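Local coordinates for protein catalase (Corynebacterium glutamicum, PDB 4B7H) that breaks down hydrogen peroxide to water and oxygen at a heme, and is seen here with nitric oxide and NADPH bound, at residues A127-T132 with P330-P335; Y137-N142 with Y228-R233. One frame throughout, in Å; residues are numbered along the deposited sequence.

Contact 1: A127-T132 with P330-P335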
ATOM      1  N   ALA A 127     -20.959   4.113 -17.320  1.00  8.51           N
ATOM      2  CA  ALA A 127     -20.825   4.811 -16.047  1.00  8.27           C
ATOM      3  C   ALA A 127     -20.579   6.300 -16.220  1.00  8.00           C
ATOM      4  O   ALA A 127     -19.525   6.712 -16.718  1.00  7.87           O
ATOM      5  CB  ALA A 127     -19.709   4.179 -15.227  1.00  9.20           C
ATOM      6  N   LEU A 128     -21.539   7.101 -15.768  1.00  8.47           N
ATOM      7  CA  LEU A 128     -21.524   8.549 -15.964  1.00  8.09           C
ATOM      8  C   LEU A 128     -21.228   9.295 -14.679  1.00  8.58           C
ATOM      9  O   LEU A 128     -21.713   8.910 -13.616  1.00  8.87           O
ATOM     10  CB  LEU A 128     -22.897   9.000 -16.455  1.00  9.15           C
ATOM     11  CG  LEU A 128     -23.269   8.516 -17.851  1.00  9.74           C
ATOM     12  CD1 LEU A 128     -24.773   8.415 -17.978  1.00 11.42           C
ATOM     13  CD2 LEU A 128     -22.691   9.465 -18.897  1.00 10.77           C
ATOM     14  N   ARG A 129     -20.444  10.370 -14.786  1.00  8.11           N
ATOM     15  CA  ARG A 129     -20.328  11.367 -13.725  1.00  8.50           C
ATOM     16  C   ARG A 129     -20.817  12.701 -14.247  1.00  7.99           C
ATOM     17  O   ARG A 129     -20.392  13.141 -15.320  1.00  8.95           O
ATOM     18  CB  ARG A 129     -18.874  11.560 -13.285  1.00  8.16           C
ATOM     19  CG  ARG A 129     -18.667  12.866 -12.491  1.00  8.49           C
ATOM     20  CD  ARG A 129     -17.377  12.811 -11.684  1.00  8.41           C
ATOM     21  NE  ARG A 129     -17.447  11.687 -10.759  1.00  8.11           N
ATOM     22  CZ  ARG A 129     -16.398  11.050 -10.251  1.00  7.08           C
ATOM     23  NH1 ARG A 129     -15.165  11.446 -10.552  1.00  7.69           N
ATOM     24  NH2 ARG A 129     -16.587  10.013  -9.442  1.00  9.04           N
ATOM     25  N   PHE A 130     -21.693  13.346 -13.487  1.00  7.74           N
ATOM     26  CA  PHE A 130     -22.093  14.712 -13.773  1.00  8.93           C
ATOM     27  C   PHE A 130     -21.480  15.628 -12.722  1.00  8.82           C
ATOM     28  O   PHE A 130     -21.698  15.442 -11.519  1.00  8.64           O
ATOM     29  CB  PHE A 130     -23.621  14.818 -13.787  1.00  9.54           C
ATOM     30  CG  PHE A 130     -24.275  13.871 -14.755  1.00  9.79           C
ATOM     31  CD1 PHE A 130     -24.186  14.097 -16.120  1.00 10.68           C
ATOM     32  CD2 PHE A 130     -24.943  12.734 -14.308  1.00 10.79           C
ATOM     33  CE1 PHE A 130     -24.765  13.224 -17.027  1.00 11.64           C
ATOM     34  CE2 PHE A 130     -25.528  11.845 -15.216  1.00 11.81           C
ATOM     35  CZ  PHE A 130     -25.436  12.092 -16.576  1.00 12.05           C
ATOM     36  N   TYR A 131     -20.680  16.593 -13.178  1.00  8.42           N
ATOM     37  CA  TYR A 131     -20.020  17.525 -12.266  1.00  9.21           C
ATOM     38  C   TYR A 131     -20.995  18.656 -11.952  1.00 10.57           C
ATOM     39  O   TYR A 131     -20.916  19.736 -12.546  1.00 10.17           O
ATOM     40  CB  TYR A 131     -18.719  18.069 -12.878  1.00  8.72           C
ATOM     41  CG  TYR A 131     -17.635  17.016 -13.108  1.00  7.53           C
ATOM     42  CD1 TYR A 131     -17.607  16.245 -14.275  1.00  8.38           C
ATOM     43  CD2 TYR A 131     -16.630  16.809 -12.167  1.00  7.89           C
ATOM     44  CE1 TYR A 131     -16.616  15.294 -14.489  1.00  8.84           C
ATOM     45  CE2 TYR A 131     -15.628  15.854 -12.370  1.00  8.15           C
ATOM     46  CZ  TYR A 131     -15.622  15.105 -13.538  1.00  8.15           C
ATOM     47  OH  TYR A 131     -14.651  14.154 -13.760  1.00  9.29           O
ATOM     48  N   THR A 132     -21.917  18.407 -11.022  1.00  9.23           N
ATOM     49  CA  THR A 132     -22.994  19.355 -10.741  1.00 10.00           C
ATOM     50  C   THR A 132     -22.587  20.420  -9.726  1.00 10.81           C
ATOM     51  O   THR A 132     -21.576  20.286  -9.023  1.00 10.58           O
ATOM     52  CB  THR A 132     -24.311  18.662 -10.262  1.00  9.55           C
ATOM     53  OG1 THR A 132     -24.367  18.628  -8.828  1.00 10.37           O
ATOM     54  CG2 THR A 132     -24.457  17.255 -10.825  1.00 10.12           C
ATOM     55  N   PRO A 330     -21.834   4.768  -7.326  1.00  7.30           N
ATOM     56  CA  PRO A 330     -23.278   5.054  -7.270  1.00  7.49           C
ATOM     57  C   PRO A 330     -23.671   5.772  -5.982  1.00  7.94           C
ATOM     58  O   PRO A 330     -24.745   6.371  -5.909  1.00  8.73           O
ATOM     59  CB  PRO A 330     -23.928   3.660  -7.349  1.00  8.91           C
ATOM     60  CG  PRO A 330     -22.873   2.717  -6.892  1.00  8.47           C
ATOM     61  CD  PRO A 330     -21.560   3.319  -7.325  1.00  7.37           C
ATOM     62  N   GLY A 331     -22.803   5.725  -4.975  1.00  8.03           N
ATOM     63  CA  GLY A 331     -23.032   6.467  -3.744  1.00  7.99           C
ATOM     64  C   GLY A 331     -22.839   7.966  -3.887  1.00  8.26           C
ATOM     65  O   GLY A 331     -23.167   8.733  -2.972  1.00  9.11           O
ATOM     66  N   ASN A 332     -22.291   8.391  -5.023  1.00  7.85           N
ATOM     67  CA  ASN A 332     -22.196   9.810  -5.336  1.00  8.41           C
ATOM     68  C   ASN A 332     -23.560  10.338  -5.772  1.00  8.57           C
ATOM     69  O   ASN A 332     -23.799  10.591  -6.960  1.00  8.94           O
ATOM     70  CB  ASN A 332     -21.141  10.054  -6.413  1.00  8.32           C
ATOM     71  CG  ASN A 332     -19.733   9.951  -5.874  1.00  8.11           C
ATOM     72  OD1 ASN A 332     -19.500  10.122  -4.670  1.00  9.13           O
ATOM     73  ND2 ASN A 332     -18.780   9.693  -6.762  1.00  9.89           N
ATOM     74  N   ILE A 333     -24.460  10.481  -4.801  1.00  9.41           N
ATOM     75  CA  ILE A 333     -25.760  11.076  -5.048  1.00  9.93           C
ATOM     76  C   ILE A 333     -25.775  12.526  -4.573  1.00  9.93           C
ATOM     77  O   ILE A 333     -24.865  12.974  -3.863  1.00 10.15           O
ATOM     78  CB  ILE A 333     -26.896  10.256  -4.409  1.00  9.38           C
ATOM     79  CG1 ILE A 333     -26.731  10.159  -2.886  1.00  9.71           C
ATOM     80  CG2 ILE A 333     -26.976   8.872  -5.054  1.00 11.22           C
ATOM     81  CD1 ILE A 333     -27.912   9.485  -2.199  1.00 11.31           C
ATOM     82  N   VAL A 334     -26.804  13.260  -4.990  1.00  9.53           N
ATOM     83  CA  VAL A 334     -26.926  14.688  -4.713  1.00  8.92           C
ATOM     84  C   VAL A 334     -28.363  14.958  -4.255  1.00  9.58           C
ATOM     85  O   VAL A 334     -29.235  14.101  -4.425  1.00 10.57           O
ATOM     86  CB  VAL A 334     -26.594  15.538  -5.972  1.00  8.70           C
ATOM     87  CG1 VAL A 334     -25.111  15.470  -6.304  1.00 10.33           C
ATOM     88  CG2 VAL A 334     -27.441  15.094  -7.159  1.00  9.48           C
ATOM     89  N   PRO A 335     -28.625  16.143  -3.667  1.00  9.52           N
ATOM     90  CA  PRO A 335     -29.999  16.461  -3.260  1.00  9.23           C
ATOM     91  C   PRO A 335     -30.991  16.308  -4.410  1.00 10.15           C
ATOM     92  O   PRO A 335     -30.679  16.681  -5.541  1.00 10.15           O
ATOM     93  CB  PRO A 335     -29.902  17.934  -2.836  1.00  9.89           C
ATOM     94  CG  PRO A 335     -28.495  18.080  -2.353  1.00 10.67           C
ATOM     95  CD  PRO A 335     -27.673  17.189  -3.252  1.00 10.32           C
TER
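Arg129 and Asn332 bring two N-H donor groups together, and Thr132 and Val334 make a looser second touch. The contact joins strand 125-132 of the antiparallel catalase beta-barrel to the loop between helix 319-324 and strand 337-338. CB of Arg129 leaves the strand neither straight toward that loop nor away from it. With CG anti to the backbone N (chi1 163°), beside the carbonyl carbon, the chain continues to CD, which lies over one face of the Tyr131 ring, 3.4 Å above its plane and offset toward the rim. A bend at chi3 (-60°) follows and turns the guanidinium toward the loop. There NE forms a salt bridge with Asp138 OD1, NH1 donates to Asn370 OD1, and NH2 bonds weakly to Ala327 O. NH2 ends 3.5 Å from Asn332 ND2. These two nitrogens are both donors and do not bond each other. The guanidinium and amide planes are 61° apart. Asp138 explains why they sit close: its OD2 accepts a hydrogen bond from Asn332 ND2, and this bond and the one from Arg365 NH1 to Asn332 OD1 together fix the rotation of the amide. One buried acid thus serves both groups, and its negative charge would be expected to offset that of the arginine. Behind the loop lies a second subunit, whose Asn26 bonds to Ile333 O, while further along the strand Thr132 turns OG1 back to Gly135 O and Glu134 N of its own hairpin. Toward the loop, Thr132 OG1 meets a methyl, Val334 CG1, at 4.1 Å, a van der Waals touch. Asn332 itself centres an inverse gamma turn, closed by a weak bond from Ile333 N to Gly331 O at 2.8 Å.

Contact 2: Y137-N142 with Y228-R233. With HEM (protoporphyrin IX containing Fe), chain E.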
ATOM      1  N   TYR A 137     -22.539  13.849  -9.247  1.00  8.47           N
ATOM      2  CA  TYR A 137     -23.607  12.860  -9.264  1.00  8.36           C
ATOM      3  C   TYR A 137     -23.231  11.797 -10.283  1.00  7.03           C
ATOM      4  O   TYR A 137     -23.148  12.085 -11.486  1.00  8.94           O
ATOM      5  CB  TYR A 137     -24.936  13.518  -9.653  1.00  8.67           C
ATOM      6  CG  TYR A 137     -26.091  12.545  -9.782  1.00  8.67           C
ATOM      7  CD1 TYR A 137     -26.158  11.405  -8.986  1.00  9.97           C
ATOM      8  CD2 TYR A 137     -27.111  12.757 -10.707  1.00  8.64           C
ATOM      9  CE1 TYR A 137     -27.207  10.510  -9.105  1.00  9.40           C
ATOM     10  CE2 TYR A 137     -28.166  11.858 -10.831  1.00 10.38           C
ATOM     11  CZ  TYR A 137     -28.204  10.741 -10.026  1.00 10.36           C
ATOM     12  OH  TYR A 137     -29.245   9.849 -10.148  1.00 10.52           O
ATOM     13  N   ASP A 138     -22.974  10.580  -9.812  1.00  7.69           N
ATOM     14  CA  ASP A 138     -22.614   9.500 -10.721  1.00  8.48           C
ATOM     15  C   ASP A 138     -23.792   8.574 -10.906  1.00  8.55           C
ATOM     16  O   ASP A 138     -24.431   8.177  -9.925  1.00  9.41           O
ATOM     17  CB  ASP A 138     -21.445   8.659 -10.179  1.00  8.60           C
ATOM     18  CG  ASP A 138     -20.152   9.443 -10.028  1.00  9.16           C
ATOM     19  OD1 ASP A 138     -20.069  10.616 -10.452  1.00  8.76           O
ATOM     20  OD2 ASP A 138     -19.199   8.850  -9.486  1.00  8.68           O
ATOM     21  N   ILE A 139     -24.075   8.242 -12.162  1.00  7.87           N
ATOM     22  CA  ILE A 139     -25.003   7.156 -12.464  1.00  8.87           C
ATOM     23  C   ILE A 139     -24.170   6.047 -13.089  1.00  8.34           C
ATOM     24  O   ILE A 139     -23.792   6.112 -14.261  1.00  8.61           O
ATOM     25  CB  ILE A 139     -26.165   7.579 -13.390  1.00  9.32           C
ATOM     26  CG1 ILE A 139     -26.926   8.760 -12.774  1.00 10.14           C
ATOM     27  CG2 ILE A 139     -27.100   6.387 -13.630  1.00 10.77           C
ATOM     28  CD1 ILE A 139     -28.051   9.311 -13.639  1.00 10.77           C
ATOM     29  N   VAL A 140     -23.841   5.060 -12.266  1.00  8.48           N
ATOM     30  CA  VAL A 140     -22.942   3.998 -12.671  1.00  8.53           C
ATOM     31  C   VAL A 140     -23.827   2.874 -13.190  1.00  8.13           C
ATOM     32  O   VAL A 140     -24.280   2.001 -12.435  1.00  8.61           O
ATOM     33  CB  VAL A 140     -22.047   3.565 -11.485  1.00  8.28           C
ATOM     34  CG1 VAL A 140     -21.050   2.500 -11.919  1.00  9.30           C
ATOM     35  CG2 VAL A 140     -21.308   4.785 -10.926  1.00  9.85           C
ATOM     36  N   GLY A 141     -24.107   2.930 -14.491  1.00  8.40           N
ATOM     37  CA  GLY A 141     -25.050   2.012 -15.095  1.00  8.61           C
ATOM     38  C   GLY A 141     -24.400   0.959 -15.966  1.00  8.75           C
ATOM     39  O   GLY A 141     -23.176   0.811 -15.969  1.00  8.37           O
ATOM     40  N   ASN A 142     -25.233   0.208 -16.681  1.00  8.58           N
ATOM     41  CA  ASN A 142     -24.793  -0.818 -17.627  1.00  9.17           C
ATOM     42  C   ASN A 142     -25.611  -0.672 -18.904  1.00  8.21           C
ATOM     43  O   ASN A 142     -26.573   0.099 -18.938  1.00  9.10           O
ATOM     44  CB  ASN A 142     -25.013  -2.225 -17.053  1.00  9.82           C
ATOM     45  CG  ASN A 142     -23.866  -2.708 -16.173  1.00 10.37           C
ATOM     46  OD1 ASN A 142     -22.700  -2.357 -16.381  1.00 13.04           O
ATOM     47  ND2 ASN A 142     -24.193  -3.551 -15.205  1.00  8.74           N
ATOM     48  N   TYR A 228     -33.611   5.217 -14.930  1.00 10.21           N
ATOM     49  CA  TYR A 228     -32.947   5.961 -15.989  1.00  9.46           C
ATOM     50  C   TYR A 228     -32.717   5.126 -17.235  1.00 10.35           C
ATOM     51  O   TYR A 228     -32.266   3.978 -17.146  1.00  9.56           O
ATOM     52  CB  TYR A 228     -31.585   6.430 -15.512  1.00  9.33           C
ATOM     53  CG  TYR A 228     -31.593   7.467 -14.423  1.00  9.64           C
ATOM     54  CD1 TYR A 228     -31.870   8.800 -14.712  1.00 10.67           C
ATOM     55  CD2 TYR A 228     -31.273   7.127 -13.112  1.00  9.76           C
ATOM     56  CE1 TYR A 228     -31.850   9.762 -13.721  1.00  9.55           C
ATOM     57  CE2 TYR A 228     -31.249   8.081 -12.112  1.00  9.76           C
ATOM     58  CZ  TYR A 228     -31.535   9.398 -12.423  1.00  9.63           C
ATOM     59  OH  TYR A 228     -31.498  10.352 -11.432  1.00 10.29           O
ATOM     60  N   HIS A 229     -32.982   5.729 -18.383  1.00 10.67           N
ATOM     61  CA  HIS A 229     -32.728   5.152 -19.686  1.00 11.00           C
ATOM     62  C   HIS A 229     -31.976   6.132 -20.549  1.00 10.81           C
ATOM     63  O   HIS A 229     -32.383   7.251 -20.698  1.00 12.68           O
ATOM     64  CB  HIS A 229     -34.086   4.766 -20.377  1.00 11.10           C
ATOM     65  CG  HIS A 229     -34.871   3.691 -19.674  1.00 11.13           C
ATOM     66  ND1 HIS A 229     -35.083   2.504 -20.194  1.00 14.39           N
ATOM     67  CD2 HIS A 229     -35.526   3.726 -18.491  1.00 11.62           C
ATOM     68  CE1 HIS A 229     -35.800   1.809 -19.365  1.00 10.06           C
ATOM     69  NE2 HIS A 229     -36.087   2.567 -18.328  1.00 15.85           N
ATOM     70  N   PHE A 230     -30.846   5.706 -21.087  1.00  9.64           N
ATOM     71  CA  PHE A 230     -30.031   6.538 -21.957  1.00  9.54           C
ATOM     72  C   PHE A 230     -30.101   5.938 -23.357  1.00  9.59           C
ATOM     73  O   PHE A 230     -29.501   4.888 -23.626  1.00 10.96           O
ATOM     74  CB  PHE A 230     -28.593   6.610 -21.427  1.00 10.54           C
ATOM     75  CG  PHE A 230     -28.512   6.992 -19.969  1.00 11.05           C
ATOM     76  CD1 PHE A 230     -28.961   8.235 -19.540  1.00 14.30           C
ATOM     77  CD2 PHE A 230     -28.005   6.109 -19.029  1.00 12.81           C
ATOM     78  CE1 PHE A 230     -28.899   8.591 -18.197  1.00 15.30           C
ATOM     79  CE2 PHE A 230     -27.940   6.460 -17.687  1.00 11.93           C
ATOM     80  CZ  PHE A 230     -28.391   7.698 -17.271  1.00 12.83           C
ATOM     81  N   LYS A 231     -30.872   6.579 -24.236  1.00 10.99           N
ATOM     82  CA  LYS A 231     -31.229   5.969 -25.514  1.00 10.84           C
ATOM     83  C   LYS A 231     -30.293   6.458 -26.617  1.00 10.49           C
ATOM     84  O   LYS A 231     -30.257   7.652 -26.937  1.00 12.33           O
ATOM     85  CB  LYS A 231     -32.700   6.242 -25.863  1.00 12.30           C
ATOM     86  CG  LYS A 231     -33.695   5.834 -24.765  1.00 12.66           C
ATOM     87  CD  LYS A 231     -33.680   4.339 -24.477  1.00 13.79           C
ATOM     88  CE  LYS A 231     -34.213   3.531 -25.654  1.00 13.92           C
ATOM     89  NZ  LYS A 231     -34.329   2.074 -25.308  1.00 14.63           N
ATOM     90  N   THR A 232     -29.522   5.536 -27.185  1.00 11.24           N
ATOM     91  CA  THR A 232     -28.485   5.925 -28.128  1.00 10.96           C
ATOM     92  C   THR A 232     -29.045   6.518 -29.419  1.00 12.14           C
ATOM     93  O   THR A 232     -29.930   5.942 -30.048  1.00 14.26           O
ATOM     94  CB  THR A 232     -27.552   4.754 -28.476  1.00 11.34           C
ATOM     95  OG1 THR A 232     -26.706   5.159 -29.557  1.00 11.79           O
ATOM     96  CG2 THR A 232     -28.348   3.519 -28.887  1.00 12.39           C
ATOM     97  N   ARG A 233     -28.528   7.679 -29.806  1.00 11.48           N
ATOM     98  CA  ARG A 233     -28.913   8.271 -31.078  1.00 13.07           C
ATOM     99  C   ARG A 233     -28.226   7.596 -32.254  1.00 12.98           C
ATOM    100  O   ARG A 233     -28.649   7.755 -33.405  1.00 15.76           O
ATOM    101  CB  ARG A 233     -28.620   9.765 -31.091  1.00 15.92           C
ATOM    102  CG  ARG A 233     -29.614  10.563 -30.300  1.00 18.96           C
ATOM    103  CD  ARG A 233     -29.698  11.987 -30.801  1.00 20.23           C
ATOM    104  NE  ARG A 233     -30.463  12.802 -29.872  1.00 19.33           N
ATOM    105  CZ  ARG A 233     -30.482  14.129 -29.879  1.00 16.64           C
ATOM    106  NH1 ARG A 233     -29.777  14.799 -30.780  1.00 20.74           N
ATOM    107  NH2 ARG A 233     -31.206  14.780 -28.983  1.00 18.14           N
TER
HETATM  108  CHA HEM E1517     -17.450  -1.642 -11.128  1.00  7.78           C
HETATM  109  CHB HEM E1517     -19.289  -3.542  -7.062  1.00  7.76           C
HETATM  110  CHC HEM E1517     -23.384  -4.515  -9.453  1.00  9.27           C
HETATM  111  CHD HEM E1517     -22.027  -1.333 -12.801  1.00  9.14           C
HETATM  112  C1A HEM E1517     -17.582  -2.082  -9.833  1.00  7.47           C
HETATM  113  C2A HEM E1517     -16.580  -1.964  -8.791  1.00  7.68           C
HETATM  114  C3A HEM E1517     -17.107  -2.477  -7.669  1.00  7.97           C
HETATM  115  C4A HEM E1517     -18.441  -2.942  -7.964  1.00  8.32           C
HETATM  116  CMA HEM E1517     -16.471  -2.585  -6.280  1.00  9.58           C
HETATM  117  CAA HEM E1517     -15.181  -1.335  -8.975  1.00  8.05           C
HETATM  118  CBA HEM E1517     -15.268   0.166  -8.739  1.00  8.60           C
HETATM  119  CGA HEM E1517     -13.918   0.832  -8.710  1.00  7.98           C
HETATM  120  O1A HEM E1517     -13.833   1.975  -9.224  1.00  8.10           O
HETATM  121  O2A HEM E1517     -12.932   0.256  -8.183  1.00  8.16           O
HETATM  122  C1B HEM E1517     -20.554  -4.002  -7.350  1.00  7.39           C
HETATM  123  C2B HEM E1517     -21.423  -4.723  -6.447  1.00  8.68           C
HETATM  124  C3B HEM E1517     -22.551  -5.013  -7.128  1.00  8.92           C
HETATM  125  C4B HEM E1517     -22.424  -4.458  -8.458  1.00  7.95           C
HETATM  126  CMB HEM E1517     -21.048  -5.083  -4.995  1.00  8.92           C
HETATM  127  CAB HEM E1517     -23.828  -5.741  -6.667  1.00 10.08           C
HETATM  128  CBB HEM E1517     -24.224  -5.749  -5.395  1.00 10.92           C
HETATM  129  C1C HEM E1517     -23.454  -3.600 -10.488  1.00  8.57           C
HETATM  130  C2C HEM E1517     -24.643  -3.150 -11.199  1.00  9.59           C
HETATM  131  C3C HEM E1517     -24.243  -2.264 -12.128  1.00  8.77           C
HETATM  132  C4C HEM E1517     -22.808  -2.122 -12.008  1.00  9.12           C
HETATM  133  CMC HEM E1517     -26.082  -3.649 -10.919  1.00 10.92           C
HETATM  134  CAC HEM E1517     -25.075  -1.428 -13.131  1.00  9.86           C
HETATM  135  CBC HEM E1517     -26.344  -1.058 -12.890  1.00 13.07           C
HETATM  136  C1D HEM E1517     -20.671  -1.194 -12.694  1.00  8.53           C
HETATM  137  C2D HEM E1517     -19.893  -0.438 -13.621  1.00  8.01           C
HETATM  138  C3D HEM E1517     -18.477  -0.523 -13.119  1.00  8.30           C
HETATM  139  C4D HEM E1517     -18.525  -1.315 -11.920  1.00  7.03           C
HETATM  140  CMD HEM E1517     -20.388   0.291 -14.868  1.00  8.89           C
HETATM  141  CAD HEM E1517     -17.275   0.150 -13.765  1.00  8.20           C
HETATM  142  CBD HEM E1517     -17.299   1.633 -13.400  1.00  8.51           C
HETATM  143  CGD HEM E1517     -16.155   2.251 -14.146  1.00  8.26           C
HETATM  144  O1D HEM E1517     -15.186   2.728 -13.504  1.00  8.79           O
HETATM  145  O2D HEM E1517     -16.199   2.248 -15.402  1.00  8.20           O
HETATM  146  NA  HEM E1517     -18.714  -2.676  -9.297  1.00  7.83           N
HETATM  147  NB  HEM E1517     -21.185  -3.857  -8.566  1.00  7.70           N
HETATM  148  NC  HEM E1517     -22.350  -2.944 -11.006  1.00  8.80           N
HETATM  149  ND  HEM E1517     -19.839  -1.710 -11.704  1.00  7.78           N
HETATM  150 FE   HEM E1517     -20.513  -2.836 -10.179  1.00  7.93          FE
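Tyr137 and Tyr228 meet through their hydroxyls, OH to OH at 2.6 Å, in a short hydrogen bond that either could donate. The two side chains come from opposite directions. Tyr228 OH lies at the edge of the Tyr137 ring, in its plane. CG of Tyr137 is anti to the backbone N (chi1 176°), which carries the ring across toward the other strand. Trp216 NE1 also bonds to Tyr228 OH, so this buried oxygen has two partners. Packing is tightest beside it. Ile139 CD1 sits 3.6 Å from the centroid of the Tyr228 ring and 8° off its normal, a CH-pi contact over the face. The same methyl meets Phe230 differently, at the ring edge, 4.0 Å from CZ. The strands are not paired here: within the catalase beta-barrel they cross at 63° with axes 9.3 Å apart, and side chains fill the gap. Contact thins out toward Gly141, which has no side chain to meet Phe230. Beyond Phe230 the second strand diverges. Lys231 and Thr232 are partly exposed, and Arg233 reaches solvent, where it forms a salt bridge with Asp272. Val140 points away from this interior and packs on the heme instead, its CG1 3.6 Å from C2D of the porphyrin.

Coming from the N terminus, the chain passes strands 73-82 and 100-108 before strand 125-132, then turns directly into strand 135-142, its antiparallel neighbour. Contact 2 closes first, when the chain returns 86 residues later at 228-233. Contact 1 closes last, when 330-335 comes back to 127-132 across 198 residues. Contact 2 is therefore nested inside the loop closed by contact 1. Their centres are 11 Å apart. The hairpin joins them, with Phe130 N 2.8 Å from Tyr137 O in a probable hydrogen bond. Contact 2 ties the hairpin across the barrel to strand 223-232, while contact 1 ties it to the loop leading to strand 337-338.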